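Local coordinates for protein Alpha/beta hydrolase (Enterobacter asburiae, PDB 6KMO) that probably hydrolyses carboxylic esters, acting as an esterase or lipase of the alpha/beta hydrolase superfamily, at residues 117-121 with 310-316. The protein carries 2 engineered substitutions. Residue numbers count along the deposited sequence, not the author numbering.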
ATOM      1  N   THR A 117      -9.098  20.106 -12.009  1.00  6.56           N
ATOM      2  CA  THR A 117      -9.532  18.719 -11.938  1.00  7.23           C
ATOM      3  C   THR A 117      -8.700  17.908 -10.944  1.00  7.61           C
ATOM      4  O   THR A 117      -9.212  16.951 -10.336  1.00  8.57           O
ATOM      5  CB  THR A 117      -9.467  18.008 -13.300  1.00  6.38           C
ATOM      6  OG1 THR A 117      -8.160  18.105 -13.868  1.00  6.86           O
ATOM      7  CG2 THR A 117     -10.517  18.527 -14.278  1.00  9.02           C
ATOM      8  N   HIS A 118      -7.428  18.238 -10.785  1.00  6.56           N
ATOM      9  CA  HIS A 118      -6.520  17.483  -9.927  1.00  6.89           C
ATOM     10  C   HIS A 118      -6.296  18.115  -8.564  1.00  6.44           C
ATOM     11  O   HIS A 118      -5.549  17.554  -7.748  1.00  7.09           O
ATOM     12  CB  HIS A 118      -5.168  17.303 -10.632  1.00  6.18           C
ATOM     13  CG  HIS A 118      -5.210  16.262 -11.713  1.00  6.12           C
ATOM     14  ND1 HIS A 118      -5.999  16.388 -12.835  1.00  5.01           N
ATOM     15  CD2 HIS A 118      -4.590  15.064 -11.822  1.00  5.84           C
ATOM     16  CE1 HIS A 118      -5.861  15.311 -13.587  1.00  7.00           C
ATOM     17  NE2 HIS A 118      -5.009  14.493 -12.992  1.00  6.33           N
ATOM     18  N   GLU A 119      -6.968  19.233  -8.261  1.00  6.55           N
ATOM     19  CA  GLU A 119      -6.638  19.996  -7.062  1.00  6.66           C
ATOM     20  C   GLU A 119      -6.876  19.211  -5.776  1.00  6.63           C
ATOM     21  O   GLU A 119      -6.059  19.262  -4.851  1.00  6.34           O
ATOM     22  CB  GLU A 119      -7.398  21.328  -7.041  1.00  9.25           C
ATOM     23  CG  GLU A 119      -7.041  22.142  -5.818  1.00  8.65           C
ATOM     24  CD  GLU A 119      -7.526  23.565  -5.866  1.00  9.85           C
ATOM     25  OE1 GLU A 119      -8.371  23.877  -6.738  1.00 11.52           O
ATOM     26  OE2 GLU A 119      -7.033  24.371  -5.044  1.00 10.62           O
ATOM     27  N   ARG A 120      -7.983  18.475  -5.681  1.00  6.79           N
ATOM     28  CA  ARG A 120      -8.250  17.757  -4.441  1.00  5.90           C
ATOM     29  C   ARG A 120      -7.167  16.710  -4.181  1.00  6.44           C
ATOM     30  O   ARG A 120      -6.647  16.595  -3.059  1.00  6.63           O
ATOM     31  CB  ARG A 120      -9.638  17.132  -4.488  1.00  6.67           C
ATOM     32  CG  ARG A 120     -10.145  16.699  -3.116  1.00  5.87           C
ATOM     33  CD  ARG A 120     -10.653  15.277  -3.134  1.00  8.13           C
ATOM     34  NE  ARG A 120      -9.560  14.305  -3.069  1.00  7.18           N
ATOM     35  CZ  ARG A 120      -9.322  13.342  -3.952  1.00  7.66           C
ATOM     36  NH1 ARG A 120     -10.020  13.198  -5.067  1.00  7.82           N
ATOM     37  NH2 ARG A 120      -8.337  12.502  -3.691  1.00  7.80           N
ATOM     38  N   LEU A 121      -6.820  15.945  -5.217  1.00  6.55           N
ATOM     39  CA  LEU A 121      -5.749  14.961  -5.117  1.00  6.38           C
ATOM     40  C   LEU A 121      -4.438  15.616  -4.716  1.00  6.00           C
ATOM     41  O   LEU A 121      -3.727  15.116  -3.840  1.00  6.36           O
ATOM     42  CB  LEU A 121      -5.600  14.241  -6.460  1.00  6.48           C
ATOM     43  CG  LEU A 121      -4.360  13.370  -6.667  1.00  6.42           C
ATOM     44  CD1 LEU A 121      -4.246  12.267  -5.609  1.00  7.17           C
ATOM     45  CD2 LEU A 121      -4.377  12.756  -8.072  1.00  7.10           C
ATOM     46  N   GLY A 310      -7.693   7.516  -6.911  1.00  5.61           N
ATOM     47  CA  GLY A 310      -7.309   8.641  -6.074  1.00  6.83           C
ATOM     48  C   GLY A 310      -7.551  10.006  -6.679  1.00  6.51           C
ATOM     49  O   GLY A 310      -7.398  11.014  -5.981  1.00  7.12           O
ATOM     50  N   LEU A 311      -7.878  10.070  -7.966  1.00  5.82           N
ATOM     51  CA  LEU A 311      -8.207  11.334  -8.612  1.00  5.34           C
ATOM     52  C   LEU A 311      -9.688  11.667  -8.508  1.00  6.23           C
ATOM     53  O   LEU A 311     -10.045  12.792  -8.163  1.00  7.06           O
ATOM     54  CB  LEU A 311      -7.839  11.277 -10.104  1.00  6.65           C
ATOM     55  CG  LEU A 311      -8.337  12.448 -10.955  1.00  7.45           C
ATOM     56  CD1 LEU A 311      -7.634  13.729 -10.532  1.00  7.48           C
ATOM     57  CD2 LEU A 311      -8.136  12.195 -12.438  1.00  7.13           C
ATOM     58  N   LEU A 312     -10.548  10.714  -8.840  1.00  6.59           N
ATOM     59  CA  LEU A 312     -11.959  11.011  -9.078  1.00  7.59           C
ATOM     60  C   LEU A 312     -12.624  11.506  -7.807  1.00  6.62           C
ATOM     61  O   LEU A 312     -12.705  10.793  -6.804  1.00  7.81           O
ATOM     62  CB  LEU A 312     -12.659   9.762  -9.619  1.00  7.87           C
ATOM     63  CG  LEU A 312     -12.170   9.334 -11.000  1.00 10.60           C
ATOM     64  CD1 LEU A 312     -12.632   7.919 -11.372  1.00 13.64           C
ATOM     65  CD2 LEU A 312     -12.573  10.327 -12.095  1.00 19.52           C
ATOM     66  N   ASN A 313     -13.119  12.740  -7.838  1.00  7.93           N
ATOM     67  CA  ASN A 313     -13.661  13.309  -6.616  1.00  7.57           C
ATOM     68  C   ASN A 313     -14.876  12.567  -6.082  1.00  7.91           C
ATOM     69  O   ASN A 313     -15.015  12.521  -4.852  1.00  8.63           O
ATOM     70  CB  ASN A 313     -13.895  14.809  -6.805  1.00  7.77           C
ATOM     71  CG  ASN A 313     -12.601  15.575  -6.897  1.00  8.00           C
ATOM     72  OD1 ASN A 313     -11.552  15.097  -6.467  1.00  8.59           O
ATOM     73  ND2 ASN A 313     -12.646  16.751  -7.478  1.00  8.80           N
ATOM     74  N   PRO A 314     -15.737  11.952  -6.898  1.00  7.74           N
ATOM     75  CA  PRO A 314     -16.821  11.139  -6.311  1.00  8.48           C
ATOM     76  C   PRO A 314     -16.324   9.967  -5.482  1.00  9.27           C
ATOM     77  O   PRO A 314     -17.111   9.405  -4.704  1.00 11.36           O
ATOM     78  CB  PRO A 314     -17.627  10.689  -7.531  1.00 11.20           C
ATOM     79  CG  PRO A 314     -17.396  11.809  -8.525  1.00 12.00           C
ATOM     80  CD  PRO A 314     -15.935  12.177  -8.338  1.00  9.22           C
ATOM     81  N   LEU A 315     -15.048   9.584  -5.608  1.00  8.46           N
ATOM     82  CA  LEU A 315     -14.476   8.502  -4.813  1.00  8.45           C
ATOM     83  C   LEU A 315     -13.608   8.995  -3.658  1.00  7.91           C
ATOM     84  O   LEU A 315     -12.954   8.184  -2.994  1.00  7.67           O
ATOM     85  CB  LEU A 315     -13.664   7.562  -5.708  1.00  8.01           C
ATOM     86  CG  LEU A 315     -14.486   6.775  -6.730  1.00  8.79           C
ATOM     87  CD1 LEU A 315     -13.554   5.980  -7.612  1.00 11.13           C
ATOM     88  CD2 LEU A 315     -15.483   5.861  -6.040  1.00 12.59           C
ATOM     89  N   SER A 316     -13.615  10.292  -3.362  1.00  7.27           N
ATOM     90  CA  SER A 316     -12.689  10.846  -2.389  1.00  8.18           C
ATOM     91  C   SER A 316     -13.000  10.445  -0.964  1.00  9.53           C
ATOM     92  O   SER A 316     -12.151  10.652  -0.091  1.00 11.81           O
ATOM     93  CB  SER A 316     -12.652  12.378  -2.500  1.00 10.79           C
ATOM     94  OG  SER A 316     -13.857  12.945  -2.042  1.00 12.51           O
TER
HETATM   95  O   HOH W   1      -8.750  15.781  -7.573  1.00  9.19           O
HETATM   96  O   HOH W   2     -10.288  18.633  -7.655  1.00 12.06           O
HETATM   97  O   HOH W   3     -10.487  10.234  -5.259  1.00  8.32           O
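This buried contact belongs to the alpha/beta hydrolase fold. It joins helix 115-129, which follows sheet strand 99-105, to the loop that leads from strand 305-306 into helix 319-335.

The direct polar contacts centre on the guanidinium of Arg120. Its edge meets three acceptors of segment 310-316. Arg120 NH2 donates to Gly310 O at 2.9 Å. Arg120 NH1 donates to Asn313 OD1 at 2.8 Å and more weakly to Leu311 O at 3.1 Å. The positive charge also has a salt bridge to Asp124, one turn further along the helix. Arg120 thus ties the helix to backbone and side-chain acceptors of the loop.

Water mediates a second set of bonds. The helix is kinked here, and the amides of Arg120 and Leu121 make no bond to the preceding turn. Water 1 accepts from Leu121 N (3.1 Å) and lies 3.0 Å from Thr117 O, so it fills the gap in the helical ladder. Water 1 is also 3.1 Å from Asn313 OD1. Water 2 accepts from Arg120 N and from Asn313 ND2, both at 3.0 Å. Asn313 therefore reaches the opened turn through both ends of its amide. Gln63 of helix 52-63 bonds to both segments, at Thr117 O and Leu311 O.

Apolar packing completes the contact. Ser316 CB lies over one guanidinium face, 3.6 Å from Arg120 CD. Leu121 CD2 and Leu311 CD1 are 4.2 Å apart. The Leu311 side chain lies near, without touching, the probable nucleophile elbow around Ser180. Over the His118 ring, Leu311 CD1 makes a CH-pi contact, 3.6 Å from the ring centroid.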